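Local coordinates for protein pid-3 (Caenorhabditis elegans, PDB 7OCX), which takes part in piRNA biogenesis as a subunit of the PETISCO complex, probably pairing with itself and binding TOFU-6 through its RNA recognition motif domain, at the interface of chains A and B and the interface of chains A and C. Sequence-based numbering; all coordinates share one arbitrary frame. Chains: chain A/B, Protein pid-3; chain C, Embryonic developmental protein tofu-6.

Contact 1: the interface of chains A and B. Residues chain A 26-27, 30-31, 36, 38-41; chain B 25-27, 30-31, 41.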
loop_
_atom_site.group_PDB
_atom_site.type_symbol
_atom_site.label_atom_id
_atom_site.label_comp_id
_atom_site.label_asym_id
_atom_site.label_seq_id
_atom_site.Cartn_x
_atom_site.Cartn_y
_atom_site.Cartn_z
ATOM N N THR A 26 -10.808 7.071 1.280
ATOM C CA THR A 26 -10.420 6.111 2.315
ATOM C C THR A 26 -9.454 5.067 1.790
ATOM O O THR A 26 -8.581 4.611 2.531
ATOM C CB THR A 26 -11.646 5.424 2.930
ATOM O OG1 THR A 26 -12.418 4.797 1.909
ATOM C CG2 THR A 26 -12.502 6.428 3.689
ATOM N N PHE A 27 -9.551 4.683 0.513
ATOM C CA PHE A 27 -8.553 3.754 0.024
ATOM C C PHE A 27 -7.159 4.371 0.019
ATOM O O PHE A 27 -6.172 3.687 0.311
ATOM C CB PHE A 27 -8.910 3.320 -1.375
ATOM C CG PHE A 27 -10.129 2.473 -1.459
ATOM C CD1 PHE A 27 -10.187 1.227 -0.849
ATOM C CD2 PHE A 27 -11.195 2.886 -2.222
ATOM C CE1 PHE A 27 -11.311 0.417 -1.009
ATOM C CE2 PHE A 27 -12.314 2.088 -2.368
ATOM C CZ PHE A 27 -12.374 0.860 -1.759
ATOM N N ALA A 30 -5.738 4.192 3.489
ATOM C CA ALA A 30 -5.248 2.841 3.739
ATOM C C ALA A 30 -3.916 2.606 3.041
ATOM O O ALA A 30 -3.037 1.924 3.583
ATOM C CB ALA A 30 -6.288 1.827 3.286
ATOM N N GLN A 31 -3.736 3.175 1.856
ATOM C CA GLN A 31 -2.467 3.020 1.159
ATOM C C GLN A 31 -1.320 3.641 1.940
ATOM O O GLN A 31 -0.188 3.146 1.850
ATOM C CB GLN A 31 -2.616 3.614 -0.245
ATOM C CG GLN A 31 -3.344 2.701 -1.197
ATOM C CD GLN A 31 -3.673 3.368 -2.522
ATOM O OE1 GLN A 31 -3.793 4.589 -2.590
ATOM N NE2 GLN A 31 -3.727 2.586 -3.593
ATOM N N TYR A 36 0.073 -2.656 6.981
ATOM C CA TYR A 36 -0.771 -3.018 8.121
ATOM C C TYR A 36 -2.205 -3.246 7.669
ATOM O O TYR A 36 -2.713 -2.565 6.772
ATOM C CB TYR A 36 -0.720 -1.960 9.261
ATOM C CG TYR A 36 0.703 -1.805 9.716
ATOM C CD1 TYR A 36 1.331 -2.844 10.396
ATOM C CD2 TYR A 36 1.461 -0.686 9.384
ATOM C CE1 TYR A 36 2.685 -2.777 10.713
ATOM C CE2 TYR A 36 2.805 -0.599 9.743
ATOM C CZ TYR A 36 3.406 -1.644 10.412
ATOM O OH TYR A 36 4.721 -1.569 10.748
ATOM N N VAL A 38 -5.953 -2.897 7.548
ATOM C CA VAL A 38 -6.938 -1.858 7.818
ATOM C C VAL A 38 -8.327 -2.462 7.705
ATOM O O VAL A 38 -8.706 -2.993 6.650
ATOM C CB VAL A 38 -6.802 -0.689 6.834
ATOM C CG1 VAL A 38 -7.946 0.307 7.017
ATOM C CG2 VAL A 38 -5.490 0.016 7.000
ATOM N N ASN A 39 -9.103 -2.360 8.783
ATOM C CA ASN A 39 -10.441 -2.911 8.788
ATOM C C ASN A 39 -11.532 -1.862 8.645
ATOM O O ASN A 39 -12.620 -2.205 8.214
ATOM C CB ASN A 39 -10.681 -3.730 10.061
ATOM C CG ASN A 39 -9.940 -5.048 10.039
ATOM O OD1 ASN A 39 -9.729 -5.639 8.988
ATOM N ND2 ASN A 39 -9.553 -5.523 11.198
ATOM N N GLY A 40 -11.261 -0.598 8.955
ATOM C CA GLY A 40 -12.253 0.435 8.728
ATOM C C GLY A 40 -11.610 1.793 8.819
ATOM O O GLY A 40 -10.603 1.985 9.506
ATOM N N ILE A 41 -12.216 2.750 8.122
ATOM C CA ILE A 41 -11.734 4.119 8.168
ATOM C C ILE A 41 -12.926 5.057 8.270
ATOM O O ILE A 41 -13.895 4.901 7.528
ATOM C CB ILE A 41 -10.867 4.478 6.943
ATOM C CG1 ILE A 41 -9.634 3.568 6.864
ATOM C CG2 ILE A 41 -10.454 5.953 7.043
ATOM C CD1 ILE A 41 -8.625 3.911 5.735
ATOM N N ASN B 25 -8.861 -7.963 2.563
ATOM C CA ASN B 25 -10.113 -7.239 2.440
ATOM C C ASN B 25 -9.921 -6.139 1.402
ATOM O O ASN B 25 -8.850 -5.989 0.799
ATOM C CB ASN B 25 -10.595 -6.665 3.779
ATOM C CG ASN B 25 -9.595 -5.716 4.412
ATOM O OD1 ASN B 25 -8.755 -5.134 3.723
ATOM N ND2 ASN B 25 -9.749 -5.475 5.717
ATOM N N THR B 26 -10.965 -5.339 1.195
ATOM C CA THR B 26 -10.862 -4.349 0.126
ATOM C C THR B 26 -9.739 -3.356 0.373
ATOM O O THR B 26 -9.059 -2.935 -0.564
ATOM C CB THR B 26 -12.188 -3.625 -0.087
ATOM O OG1 THR B 26 -12.574 -2.936 1.100
ATOM C CG2 THR B 26 -13.252 -4.620 -0.456
ATOM N N PHE B 27 -9.527 -2.945 1.628
ATOM C CA PHE B 27 -8.434 -2.035 1.877
ATOM C C PHE B 27 -7.095 -2.681 1.546
ATOM O O PHE B 27 -6.189 -2.021 1.029
ATOM C CB PHE B 27 -8.467 -1.608 3.336
ATOM C CG PHE B 27 -9.605 -0.697 3.673
ATOM C CD1 PHE B 27 -9.690 0.550 3.112
ATOM C CD2 PHE B 27 -10.563 -1.075 4.563
ATOM C CE1 PHE B 27 -10.698 1.416 3.461
ATOM C CE2 PHE B 27 -11.593 -0.213 4.908
ATOM C CZ PHE B 27 -11.652 1.035 4.356
ATOM N N ALA B 30 -6.507 -2.504 -2.109
ATOM C CA ALA B 30 -6.048 -1.159 -2.452
ATOM C C ALA B 30 -4.577 -0.959 -2.105
ATOM O O ALA B 30 -3.842 -0.277 -2.840
ATOM C CB ALA B 30 -6.928 -0.120 -1.762
ATOM N N GLN B 31 -4.127 -1.516 -0.970
ATOM C CA GLN B 31 -2.732 -1.394 -0.573
ATOM C C GLN B 31 -1.798 -2.060 -1.588
ATOM O O GLN B 31 -0.681 -1.577 -1.816
ATOM C CB GLN B 31 -2.532 -1.962 0.840
ATOM C CG GLN B 31 -3.227 -1.115 1.944
ATOM C CD GLN B 31 -3.129 -1.768 3.314
ATOM O OE1 GLN B 31 -3.338 -2.973 3.439
ATOM N NE2 GLN B 31 -2.929 -0.965 4.356
ATOM N N ILE B 41 -13.878 -0.981 -5.359
ATOM C CA ILE B 41 -13.416 -2.352 -5.489
ATOM C C ILE B 41 -14.612 -3.274 -5.348
ATOM O O ILE B 41 -15.379 -3.157 -4.387
ATOM C CB ILE B 41 -12.346 -2.730 -4.445
ATOM C CG1 ILE B 41 -11.132 -1.815 -4.568
ATOM C CG2 ILE B 41 -11.990 -4.202 -4.624
ATOM C CD1 ILE B 41 -10.036 -2.080 -3.523
HETATM O O HOH W 1 -6.007 -4.056 4.935
HETATM O O HOH W 2 -12.068 -6.783 7.156
#
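Two copies of the PID-3 RNA recognition motif (RRM) domain meet here in a two-fold symmetric interface, probably that of a PID-3 homodimer. The helices 26-32 face each other, and strand 38-45 of chain A flanks the helix of chain B. B:Phe27 buries 133 Å² against chain A. B:Phe27 CD1 lies 3.6 Å from the methyl CB of A:Ala30. The CG1 methyl of A:Val38 sits over one face of the B:Phe27 ring, offset toward the rim, with CG1 3.8 Å from B:Phe27 CD2. The far end of the ring reaches A:Gly40 and the CG1-CD1 arm of A:Ile41. A:Phe27 does the twin job against B:Ala30 and B:Ile41. A:Phe27 and B:Phe27 cross at about a right angle, CD1 to CD1 4.0 Å. Each has CG anti to its carbonyl carbon (chi1 -71° in B:Phe27), which points the ring at the partner.

Polar bonds border this apolar centre. B:Gln31 is extended beyond CG and uses its amide nitrogen NE2 twice. B:Gln31 NE2 donates to A:Tyr36 O at 2.9 Å, in the carbonyl plane. B:Gln31 NE2 also donates to A:Ala30 O at 3.0 Å, from above the carbonyl plane. Both acceptors lie near the plane of its amide, so the pair should fix the amide rotation. A:Gln31 NE2 returns the bond to B:Ala30 O at 3.0 Å. B:Asn25 ND2 donates to A:Val38 O at 2.8 Å, again from above the carbonyl plane. Its CG takes the crowded position between backbone N and carbonyl carbon (chi1 59°).

Further out, water 1 joins A:Val38 N to the amide oxygens of B:Asn25 and B:Gln31. Water 2 links B:Asn25 ND2 with A:Asn39 OD1.

Contact 2: the interface of chains A and C. Residues chain A 35-36, 58, 61, 65; chain C 42, 44, 65.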
loop_
_atom_site.group_PDB
_atom_site.type_symbol
_atom_site.label_atom_id
_atom_site.label_comp_id
_atom_site.label_asym_id
_atom_site.label_seq_id
_atom_site.Cartn_x
_atom_site.Cartn_y
_atom_site.Cartn_z
ATOM N N PRO A 35 2.122 -1.902 5.211
ATOM C CA PRO A 35 1.335 -3.115 4.908
ATOM C C PRO A 35 0.329 -3.527 5.999
ATOM O O PRO A 35 -0.176 -4.667 5.915
ATOM C CB PRO A 35 2.418 -4.186 4.794
ATOM C CG PRO A 35 3.429 -3.745 5.855
ATOM C CD PRO A 35 3.367 -2.224 5.935
ATOM N N TYR A 36 0.073 -2.656 6.981
ATOM C CA TYR A 36 -0.771 -3.018 8.121
ATOM C C TYR A 36 -2.205 -3.246 7.669
ATOM O O TYR A 36 -2.713 -2.565 6.772
ATOM C CB TYR A 36 -0.720 -1.960 9.261
ATOM C CG TYR A 36 0.703 -1.805 9.716
ATOM C CD1 TYR A 36 1.331 -2.844 10.396
ATOM C CD2 TYR A 36 1.461 -0.686 9.384
ATOM C CE1 TYR A 36 2.685 -2.777 10.713
ATOM C CE2 TYR A 36 2.805 -0.599 9.743
ATOM C CZ TYR A 36 3.406 -1.644 10.412
ATOM O OH TYR A 36 4.721 -1.569 10.748
ATOM N N GLN A 58 -0.296 -3.899 15.511
ATOM C CA GLN A 58 -0.250 -3.122 14.288
ATOM C C GLN A 58 -0.418 -1.631 14.559
ATOM O O GLN A 58 0.269 -0.820 13.922
ATOM C CB GLN A 58 -1.282 -3.675 13.304
ATOM C CG GLN A 58 -0.988 -5.162 13.011
ATOM C CD GLN A 58 -1.603 -5.655 11.733
ATOM O OE1 GLN A 58 -1.891 -4.865 10.830
ATOM N NE2 GLN A 58 -1.855 -6.966 11.660
ATOM N N GLN A 61 3.033 -0.423 15.767
ATOM C CA GLN A 61 4.040 -0.384 14.712
ATOM C C GLN A 61 3.725 0.714 13.704
ATOM O O GLN A 61 4.641 1.390 13.210
ATOM C CB GLN A 61 4.149 -1.743 14.029
ATOM C CG GLN A 61 4.611 -2.866 14.945
ATOM C CD GLN A 61 4.496 -4.222 14.278
ATOM O OE1 GLN A 61 5.433 -4.712 13.646
ATOM N NE2 GLN A 61 3.311 -4.804 14.369
ATOM N N ASP A 65 6.126 3.759 12.694
ATOM C CA ASP A 65 6.544 3.909 11.298
ATOM C C ASP A 65 6.169 5.275 10.722
ATOM O O ASP A 65 6.931 5.845 9.921
ATOM C CB ASP A 65 5.897 2.849 10.405
ATOM C CG ASP A 65 6.477 1.472 10.585
ATOM O OD1 ASP A 65 7.486 1.332 11.275
ATOM O OD2 ASP A 65 5.963 0.521 9.919
ATOM N N LYS C 42 8.245 -7.014 10.715
ATOM C CA LYS C 42 6.953 -6.576 11.179
ATOM C C LYS C 42 6.126 -7.778 11.633
ATOM O O LYS C 42 6.235 -8.883 11.099
ATOM C CB LYS C 42 6.227 -5.784 10.093
ATOM C CG LYS C 42 6.920 -4.476 9.686
ATOM C CD LYS C 42 6.179 -3.830 8.512
ATOM C CE LYS C 42 6.773 -2.488 8.110
ATOM N NZ LYS C 42 8.111 -2.617 7.556
ATOM N N SER C 44 2.322 -9.317 12.574
ATOM C CA SER C 44 0.894 -9.121 12.354
ATOM C C SER C 44 0.051 -9.460 13.571
ATOM O O SER C 44 -0.944 -8.779 13.846
ATOM C CB SER C 44 0.418 -9.984 11.180
ATOM O OG SER C 44 -0.995 -10.004 11.125
ATOM N N MET C 65 4.254 -10.327 9.500
ATOM C CA MET C 65 3.495 -9.601 8.493
ATOM C C MET C 65 3.688 -10.184 7.101
ATOM O O MET C 65 2.828 -9.993 6.233
ATOM C CB MET C 65 3.894 -8.128 8.502
ATOM C CG MET C 65 3.010 -7.317 7.613
ATOM S SD MET C 65 1.387 -6.920 8.245
ATOM C CE MET C 65 1.666 -6.667 9.994
HETATM O O HOH W 3 -2.534 -8.919 9.465
#
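This is a heteromeric interface between the RRM domains of PID-3 and TOFU-6, and it joins TOFU-6 to the PID-3 pair in the assembly. Chain A supplies A:Pro35, which follows a cis peptide bond, A:Tyr36 and one side of helix 56-66. The aliphatic chain of C:Lys42 runs across the hydroxyl end of A:Tyr36 at about a right angle. C:Lys42 CE lies 3.5 Å from the phenol oxygen A:Tyr36 OH. C:Lys42 CD packs on A:Pro35 CG at 3.8 Å. A bend at chi4 (67°) ends this otherwise extended chain. The amine nitrogen C:Lys42 NZ stays 4.5 Å from A:Asp65 OD2, so any charge attraction is probably long-range.

C:Met65 has CG anti to its backbone N (chi1 -172°) and bends at chi2 and chi3. This brings the methyl C:Met65 CE to 3.9 Å from A:Tyr36 CD1, with the A:Gln58 amide carbon also nearby. A:Gln58 NE2 donates an almost straight bond to C:Ser44 O at 3.0 Å, in the carbonyl plane and on a lone pair. Water 3 also connects NE2 to the hydroxyl OG of C:Ser44.

Within chain A, A:Tyr36 OH donates to A:Asp65 OD2 at 2.6 Å, from above the carboxylate plane. A:Pro35 CD lies over one face of the ring, offset toward the rim, and A:Gln58 O over the opposite face. An alanine at A:Tyr36 would remove the surface shared by C:Lys42 and C:Met65 and the bond to A:Asp65, and would probably loosen the packing of both TOFU-6 side chains.

The centres of the C-alpha atoms of contact 1 and contact 2 are about 14 Å apart, and A:Tyr36 belongs to both. Its backbone carbonyl serves contact 1, while its ring and hydroxyl serve contact 2. The loop between helix 26-32 and strand 38-45 therefore borders both partners. Contact 1 otherwise draws on that helix and strand, and contact 2 on helix 56-66. PID-3 can thus bind a second PID-3 and a TOFU-6 at once, consistent with the deposited assembly of two copies of each. A shift of this loop could plausibly be felt at both interfaces, although the structure alone does not show such coupling.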